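Local coordinates for thermosome subunit (Methanococcoides burtonii, PDB 3AQ1), which probably binds and hydrolyses ATP to assist the folding of unfolded proteins, as a group II chaperonin of the TCP-1 family, at residues E122-L127 with D336-A341; V129-S134 with D344-V349. All coordinates share one frame; numbering follows the deposited sequence.

Contact 1: E122-L127 with D336-A341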
ATOM      1  N   GLU A 122      -3.380  -5.991 -18.523  1.00 55.35           N
ATOM      2  CA  GLU A 122      -4.805  -5.673 -18.463  1.00 51.15           C
ATOM      3  C   GLU A 122      -5.532  -6.419 -17.342  1.00 53.28           C
ATOM      4  O   GLU A 122      -6.220  -5.807 -16.530  1.00 57.14           O
ATOM      5  CB  GLU A 122      -5.486  -5.968 -19.801  1.00 52.19           C
ATOM      6  CG  GLU A 122      -4.961  -5.155 -20.978  1.00 61.70           C
ATOM      7  CD  GLU A 122      -3.642  -5.678 -21.554  1.00 77.69           C
ATOM      8  OE1 GLU A 122      -3.278  -6.855 -21.318  1.00 81.85           O
ATOM      9  OE2 GLU A 122      -2.974  -4.898 -22.266  1.00 86.10           O
ATOM     10  N   LYS A 123      -5.379  -7.741 -17.315  1.00 49.20           N
ATOM     11  CA  LYS A 123      -6.114  -8.592 -16.378  1.00 43.29           C
ATOM     12  C   LYS A 123      -5.689  -8.413 -14.925  1.00 50.32           C
ATOM     13  O   LYS A 123      -6.528  -8.440 -14.027  1.00 49.64           O
ATOM     14  CB  LYS A 123      -6.017 -10.074 -16.771  1.00 37.62           C
ATOM     15  CG  LYS A 123      -6.847 -10.481 -17.995  1.00 41.78           C
ATOM     16  CD  LYS A 123      -6.391 -11.844 -18.530  1.00 55.03           C
ATOM     17  CE  LYS A 123      -7.049 -12.232 -19.858  1.00 58.51           C
ATOM     18  NZ  LYS A 123      -6.418 -13.465 -20.429  1.00 56.68           N
ATOM     19  N   LEU A 124      -4.397  -8.237 -14.682  1.00 48.38           N
ATOM     20  CA  LEU A 124      -3.948  -8.016 -13.315  1.00 46.74           C
ATOM     21  C   LEU A 124      -4.409  -6.647 -12.792  1.00 47.59           C
ATOM     22  O   LEU A 124      -4.637  -6.468 -11.597  1.00 50.82           O
ATOM     23  CB  LEU A 124      -2.437  -8.159 -13.199  1.00 38.65           C
ATOM     24  CG  LEU A 124      -1.978  -8.358 -11.759  1.00 37.86           C
ATOM     25  CD1 LEU A 124      -2.557  -9.660 -11.187  1.00 31.66           C
ATOM     26  CD2 LEU A 124      -0.478  -8.353 -11.682  1.00 35.85           C
ATOM     27  N   SER A 125      -4.562  -5.690 -13.692  1.00 38.69           N
ATOM     28  CA  SER A 125      -5.041  -4.368 -13.316  1.00 47.94           C
ATOM     29  C   SER A 125      -6.498  -4.424 -12.861  1.00 47.48           C
ATOM     30  O   SER A 125      -6.875  -3.849 -11.841  1.00 47.04           O
ATOM     31  CB  SER A 125      -4.890  -3.399 -14.491  1.00 49.62           C
ATOM     32  OG  SER A 125      -3.527  -3.189 -14.781  1.00 49.70           O
ATOM     33  N   ALA A 126      -7.305  -5.123 -13.646  1.00 37.39           N
ATOM     34  CA  ALA A 126      -8.696  -5.362 -13.321  1.00 42.90           C
ATOM     35  C   ALA A 126      -8.829  -6.028 -11.958  1.00 38.35           C
ATOM     36  O   ALA A 126      -9.672  -5.660 -11.148  1.00 44.01           O
ATOM     37  CB  ALA A 126      -9.330  -6.225 -14.388  1.00 21.22           C
ATOM     38  N   LEU A 127      -7.990  -7.020 -11.719  1.00 42.63           N
ATOM     39  CA  LEU A 127      -8.047  -7.774 -10.487  1.00 44.69           C
ATOM     40  C   LEU A 127      -7.673  -6.864  -9.319  1.00 42.34           C
ATOM     41  O   LEU A 127      -8.358  -6.860  -8.298  1.00 39.03           O
ATOM     42  CB  LEU A 127      -7.119  -8.990 -10.576  1.00 34.16           C
ATOM     43  CG  LEU A 127      -7.088  -9.945  -9.399  1.00 36.26           C
ATOM     44  CD1 LEU A 127      -8.508 -10.269  -9.008  1.00 34.65           C
ATOM     45  CD2 LEU A 127      -6.322 -11.194  -9.775  1.00 40.50           C
ATOM     46  N   ASP A 336       4.380 -16.523  -8.877  1.00 61.27           N
ATOM     47  CA  ASP A 336       5.254 -15.787  -7.959  1.00 58.86           C
ATOM     48  C   ASP A 336       5.361 -14.319  -8.370  1.00 62.46           C
ATOM     49  O   ASP A 336       5.237 -13.424  -7.531  1.00 67.33           O
ATOM     50  CB  ASP A 336       6.648 -16.408  -7.866  1.00 56.50           C
ATOM     51  CG  ASP A 336       6.651 -17.739  -7.146  1.00 75.15           C
ATOM     52  OD1 ASP A 336       5.771 -17.970  -6.288  1.00 80.25           O
ATOM     53  OD2 ASP A 336       7.543 -18.563  -7.440  1.00 86.14           O
ATOM     54  N   SER A 337       5.573 -14.087  -9.664  1.00 45.81           N
ATOM     55  CA  SER A 337       5.704 -12.743 -10.216  1.00 48.60           C
ATOM     56  C   SER A 337       4.408 -11.959 -10.151  1.00 47.76           C
ATOM     57  O   SER A 337       4.404 -10.767  -9.835  1.00 53.77           O
ATOM     58  CB  SER A 337       6.171 -12.807 -11.674  1.00 58.42           C
ATOM     59  OG  SER A 337       7.332 -13.597 -11.786  1.00 72.66           O
ATOM     60  N   LEU A 338       3.306 -12.617 -10.491  1.00 40.38           N
ATOM     61  CA  LEU A 338       2.002 -11.981 -10.363  1.00 43.83           C
ATOM     62  C   LEU A 338       1.784 -11.503  -8.924  1.00 49.91           C
ATOM     63  O   LEU A 338       1.399 -10.356  -8.705  1.00 49.91           O
ATOM     64  CB  LEU A 338       0.884 -12.924 -10.807  1.00 41.84           C
ATOM     65  CG  LEU A 338       0.881 -13.203 -12.311  1.00 44.71           C
ATOM     66  CD1 LEU A 338      -0.255 -14.148 -12.714  1.00 44.81           C
ATOM     67  CD2 LEU A 338       0.817 -11.898 -13.094  1.00 35.06           C
ATOM     68  N   ASP A 339       2.063 -12.364  -7.946  1.00 47.61           N
ATOM     69  CA  ASP A 339       1.939 -11.951  -6.557  1.00 53.07           C
ATOM     70  C   ASP A 339       2.735 -10.684  -6.259  1.00 50.94           C
ATOM     71  O   ASP A 339       2.189  -9.737  -5.693  1.00 53.53           O
ATOM     72  CB  ASP A 339       2.320 -13.065  -5.585  1.00 59.67           C
ATOM     73  CG  ASP A 339       2.347 -12.589  -4.142  1.00 64.53           C
ATOM     74  OD1 ASP A 339       1.335 -12.764  -3.438  1.00 70.89           O
ATOM     75  OD2 ASP A 339       3.375 -12.022  -3.707  1.00 71.65           O
ATOM     76  N   HIS A 340       4.013 -10.651  -6.625  1.00 52.72           N
ATOM     77  CA  HIS A 340       4.817  -9.445  -6.382  1.00 51.47           C
ATOM     78  C   HIS A 340       4.170  -8.256  -7.085  1.00 49.34           C
ATOM     79  O   HIS A 340       3.951  -7.198  -6.483  1.00 46.32           O
ATOM     80  CB  HIS A 340       6.274  -9.628  -6.815  1.00 62.46           C
ATOM     81  CG  HIS A 340       7.059 -10.552  -5.929  1.00101.06           C
ATOM     82  ND1 HIS A 340       6.824 -11.910  -5.868  1.00112.34           N
ATOM     83  CD2 HIS A 340       8.082 -10.312  -5.073  1.00113.88           C
ATOM     84  CE1 HIS A 340       7.662 -12.466  -5.012  1.00114.94           C
ATOM     85  NE2 HIS A 340       8.438 -11.518  -4.517  1.00117.83           N
ATOM     86  N   ALA A 341       3.815  -8.447  -8.348  1.00 38.52           N
ATOM     87  CA  ALA A 341       3.198  -7.373  -9.098  1.00 45.58           C
ATOM     88  C   ALA A 341       1.918  -6.859  -8.402  1.00 52.74           C
ATOM     89  O   ALA A 341       1.832  -5.679  -8.040  1.00 51.94           O
ATOM     90  CB  ALA A 341       2.930  -7.815 -10.522  1.00 41.78           C
TER
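L124 reaches across to L338 and A341 in a purely apolar helix–helix contact within what is, by analogy with other group II chaperonins, the intermediate domain. Within 122-127, on helix 121-132, a single methyl makes the contact: CD2 of L124 lies 3.6 Å from A341 CB and 4.0 Å from L338 CD2, so it meets two residues almost one turn apart on the partner helix. With CG anti to the backbone N (chi1 -163°), the isobutyl group of L124 projects out from its helix toward the other. L338 sets off neither toward nor away from L124, but its CD2 branch meets it, the two side chains crossing at an angle. The nearest CA atoms, those of L124 and L338, are 7.7 Å apart, and no hydrogen bond spans the pair; the 122 Å² buried between the segments is a modest area.

The second shell adds apolar neighbours. L124 also touches I112 and I161 in loops, while L338 and L127 both rest on L327 of strand 323-329, so that strand borders both helices. Farther out, K123 forms a salt bridge with D162, and S125 OG bonds to the carbonyl of K121 one turn back.

On helix 332-355, the H340 side chain turns back along its own backbone: H340 ND1 donates to D336 O at 2.8 Å, nearly straight at 166° and close to the ring plane. H340 N also reaches D336 O, at 3.2 Å, the two donors arriving from opposite faces of the carbonyl plane.

Contact 2: V129-S134 with D344-V349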
ATOM      1  N   VAL A 129      -8.002  -3.616  -9.061  1.00 43.44           N
ATOM      2  CA  VAL A 129      -9.019  -2.599  -8.841  1.00 39.31           C
ATOM      3  C   VAL A 129     -10.271  -3.178  -8.158  1.00 46.54           C
ATOM      4  O   VAL A 129     -10.869  -2.556  -7.279  1.00 46.71           O
ATOM      5  CB  VAL A 129      -9.347  -1.858 -10.169  1.00 39.02           C
ATOM      6  CG1 VAL A 129     -10.597  -1.004 -10.047  1.00 40.82           C
ATOM      7  CG2 VAL A 129      -8.173  -0.993 -10.588  1.00 44.78           C
ATOM      8  N   LYS A 130     -10.635  -4.391  -8.548  1.00 44.05           N
ATOM      9  CA  LYS A 130     -11.790  -5.071  -7.991  1.00 39.97           C
ATOM     10  C   LYS A 130     -11.572  -5.481  -6.528  1.00 49.33           C
ATOM     11  O   LYS A 130     -12.510  -5.500  -5.736  1.00 57.93           O
ATOM     12  CB  LYS A 130     -12.102  -6.282  -8.853  1.00 30.54           C
ATOM     13  CG  LYS A 130     -13.224  -7.147  -8.367  1.00 47.29           C
ATOM     14  CD  LYS A 130     -13.549  -8.193  -9.418  1.00 59.40           C
ATOM     15  CE  LYS A 130     -14.615  -9.168  -8.949  1.00 67.80           C
ATOM     16  NZ  LYS A 130     -14.800 -10.264  -9.952  1.00 74.06           N
ATOM     17  N   ALA A 131     -10.332  -5.816  -6.185  1.00 47.31           N
ATOM     18  CA  ALA A 131      -9.961  -6.184  -4.826  1.00 41.20           C
ATOM     19  C   ALA A 131      -9.933  -4.942  -3.945  1.00 56.18           C
ATOM     20  O   ALA A 131     -10.578  -4.899  -2.893  1.00 59.11           O
ATOM     21  CB  ALA A 131      -8.597  -6.863  -4.820  1.00 25.96           C
ATOM     22  N   VAL A 132      -9.188  -3.931  -4.382  1.00 50.87           N
ATOM     23  CA  VAL A 132      -9.083  -2.687  -3.639  1.00 44.21           C
ATOM     24  C   VAL A 132     -10.447  -2.063  -3.434  1.00 47.67           C
ATOM     25  O   VAL A 132     -10.828  -1.779  -2.308  1.00 51.42           O
ATOM     26  CB  VAL A 132      -8.151  -1.681  -4.326  1.00 45.83           C
ATOM     27  CG1 VAL A 132      -8.418  -0.279  -3.818  1.00 48.10           C
ATOM     28  CG2 VAL A 132      -6.713  -2.059  -4.059  1.00 44.31           C
ATOM     29  N   ARG A 133     -11.194  -1.879  -4.519  1.00 55.74           N
ATOM     30  CA  ARG A 133     -12.542  -1.306  -4.432  1.00 48.89           C
ATOM     31  C   ARG A 133     -13.431  -1.991  -3.410  1.00 53.79           C
ATOM     32  O   ARG A 133     -14.426  -1.419  -2.980  1.00 65.42           O
ATOM     33  CB  ARG A 133     -13.248  -1.316  -5.792  1.00 37.92           C
ATOM     34  CG  ARG A 133     -12.911  -0.124  -6.652  1.00 49.83           C
ATOM     35  CD  ARG A 133     -13.529  -0.242  -8.012  1.00 63.49           C
ATOM     36  NE  ARG A 133     -14.984  -0.203  -7.959  1.00 78.34           N
ATOM     37  CZ  ARG A 133     -15.739   0.213  -8.969  1.00 95.86           C
ATOM     38  NH1 ARG A 133     -15.165   0.625 -10.099  1.00 99.98           N
ATOM     39  NH2 ARG A 133     -17.061   0.225  -8.853  1.00 97.29           N
ATOM     40  N   SER A 134     -13.084  -3.213  -3.026  1.00 48.39           N
ATOM     41  CA  SER A 134     -13.984  -4.008  -2.206  1.00 48.83           C
ATOM     42  C   SER A 134     -13.587  -4.002  -0.731  1.00 52.12           C
ATOM     43  O   SER A 134     -14.278  -4.575   0.104  1.00 52.74           O
ATOM     44  CB  SER A 134     -14.106  -5.431  -2.765  1.00 48.72           C
ATOM     45  OG  SER A 134     -13.400  -6.382  -1.995  1.00 47.69           O
ATOM     46  N   ASP A 344       2.312  -4.698  -5.360  1.00 49.91           N
ATOM     47  CA  ASP A 344       2.621  -3.308  -5.652  1.00 49.43           C
ATOM     48  C   ASP A 344       1.402  -2.540  -6.131  1.00 49.12           C
ATOM     49  O   ASP A 344       1.113  -1.455  -5.629  1.00 51.73           O
ATOM     50  CB  ASP A 344       3.745  -3.195  -6.673  1.00 54.42           C
ATOM     51  CG  ASP A 344       5.077  -3.580  -6.102  1.00 59.03           C
ATOM     52  OD1 ASP A 344       5.241  -3.479  -4.870  1.00 63.62           O
ATOM     53  OD2 ASP A 344       5.956  -3.990  -6.888  1.00 66.57           O
ATOM     54  N   ALA A 345       0.685  -3.103  -7.100  1.00 40.73           N
ATOM     55  CA  ALA A 345      -0.473  -2.417  -7.659  1.00 38.79           C
ATOM     56  C   ALA A 345      -1.542  -2.143  -6.604  1.00 44.45           C
ATOM     57  O   ALA A 345      -2.118  -1.059  -6.577  1.00 51.14           O
ATOM     58  CB  ALA A 345      -1.049  -3.188  -8.821  1.00 36.74           C
ATOM     59  N   LEU A 346      -1.808  -3.126  -5.746  1.00 47.28           N
ATOM     60  CA  LEU A 346      -2.784  -2.960  -4.674  1.00 47.77           C
ATOM     61  C   LEU A 346      -2.446  -1.716  -3.852  1.00 44.43           C
ATOM     62  O   LEU A 346      -3.292  -0.851  -3.656  1.00 49.37           O
ATOM     63  CB  LEU A 346      -2.855  -4.209  -3.776  1.00 46.12           C
ATOM     64  CG  LEU A 346      -3.576  -5.439  -4.342  1.00 43.58           C
ATOM     65  CD1 LEU A 346      -3.211  -6.706  -3.598  1.00 43.65           C
ATOM     66  CD2 LEU A 346      -5.069  -5.253  -4.381  1.00 36.50           C
ATOM     67  N   HIS A 347      -1.197  -1.621  -3.408  1.00 45.12           N
ATOM     68  CA  HIS A 347      -0.715  -0.482  -2.622  1.00 53.09           C
ATOM     69  C   HIS A 347      -0.845   0.864  -3.323  1.00 56.93           C
ATOM     70  O   HIS A 347      -1.398   1.801  -2.750  1.00 58.89           O
ATOM     71  CB  HIS A 347       0.729  -0.709  -2.170  1.00 55.29           C
ATOM     72  CG  HIS A 347       0.847  -1.663  -1.019  1.00 84.29           C
ATOM     73  ND1 HIS A 347       0.923  -1.243   0.292  1.00 97.20           N
ATOM     74  CD2 HIS A 347       0.879  -3.018  -0.980  1.00 84.60           C
ATOM     75  CE1 HIS A 347       1.013  -2.296   1.084  1.00 96.88           C
ATOM     76  NE2 HIS A 347       0.987  -3.386   0.337  1.00 88.91           N
ATOM     77  N   VAL A 348      -0.340   0.961  -4.552  1.00 52.76           N
ATOM     78  CA  VAL A 348      -0.428   2.207  -5.309  1.00 55.75           C
ATOM     79  C   VAL A 348      -1.880   2.661  -5.433  1.00 51.38           C
ATOM     80  O   VAL A 348      -2.212   3.812  -5.163  1.00 62.13           O
ATOM     81  CB  VAL A 348       0.199   2.098  -6.723  1.00 52.34           C
ATOM     82  CG1 VAL A 348       0.202   3.453  -7.384  1.00 45.57           C
ATOM     83  CG2 VAL A 348       1.613   1.573  -6.638  1.00 56.55           C
ATOM     84  N   VAL A 349      -2.750   1.758  -5.845  1.00 38.90           N
ATOM     85  CA  VAL A 349      -4.164   2.095  -5.939  1.00 43.51           C
ATOM     86  C   VAL A 349      -4.779   2.487  -4.577  1.00 49.58           C
ATOM     87  O   VAL A 349      -5.531   3.463  -4.478  1.00 44.74           O
ATOM     88  CB  VAL A 349      -4.941   0.963  -6.595  1.00 34.30           C
ATOM     89  CG1 VAL A 349      -6.423   1.324  -6.700  1.00 32.76           C
ATOM     90  CG2 VAL A 349      -4.348   0.686  -7.960  1.00 32.72           C
TER
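V132 has CG1 anti to its backbone nitrogen (chi1 161°) and CG2 anti to its carbonyl carbon, a setting that spreads its two methyls over different residues of helix 332-355. V132 CG2 meets L346 CD2 at 3.6 Å, and V132 CG1 meets V349 CG1 at 3.9 Å. L346 leaves its backbone alongside the interface, and with CG opposite its carbonyl carbon (chi1 -75°) its CD2 branch reaches V132, the two side chains running past each other in opposite directions; L346 CD2 also touches A131 CB at 3.9 Å. V132 thus meets residues three apart on the partner helix, and L346 spans two successive residues of helix 121-132.

The V132 and L346 CA atoms stand 6.4 Å apart, and 215 Å² is buried. All four touching residues are buried. One turn before V132, T128 extends the same face onto A345, L346 and V349.

A third helix, 101-109, takes V349 on L104 and A108, and V129 on L104 and I105. This largely apolar three-helix junction, with the R133–E101 salt bridge beside it and no hydrogen bond between 129-134 and 344-349, is consistent with the core of a group II chaperonin intermediate domain.

Overall arrangement
Contacts 1 and 2, with centres about 10 Å apart, are successive portions of one interface between helices 121-132 and 332-355. Along the chain the order is 122-127, 129-134, 336-341, 344-349, so the segments alternate between contacts. The closest CA pair passes from L124–L338 in contact 1 to V132–L346 in contact 2, eight residues on along both helices, so the helices run in the same general direction; their CA separation narrows toward contact 2. Some 200 residues, including strands of the mixed sheet, intervene, so the interface joins chain portions on both sides of that long insertion, as expected for a chaperonin intermediate domain.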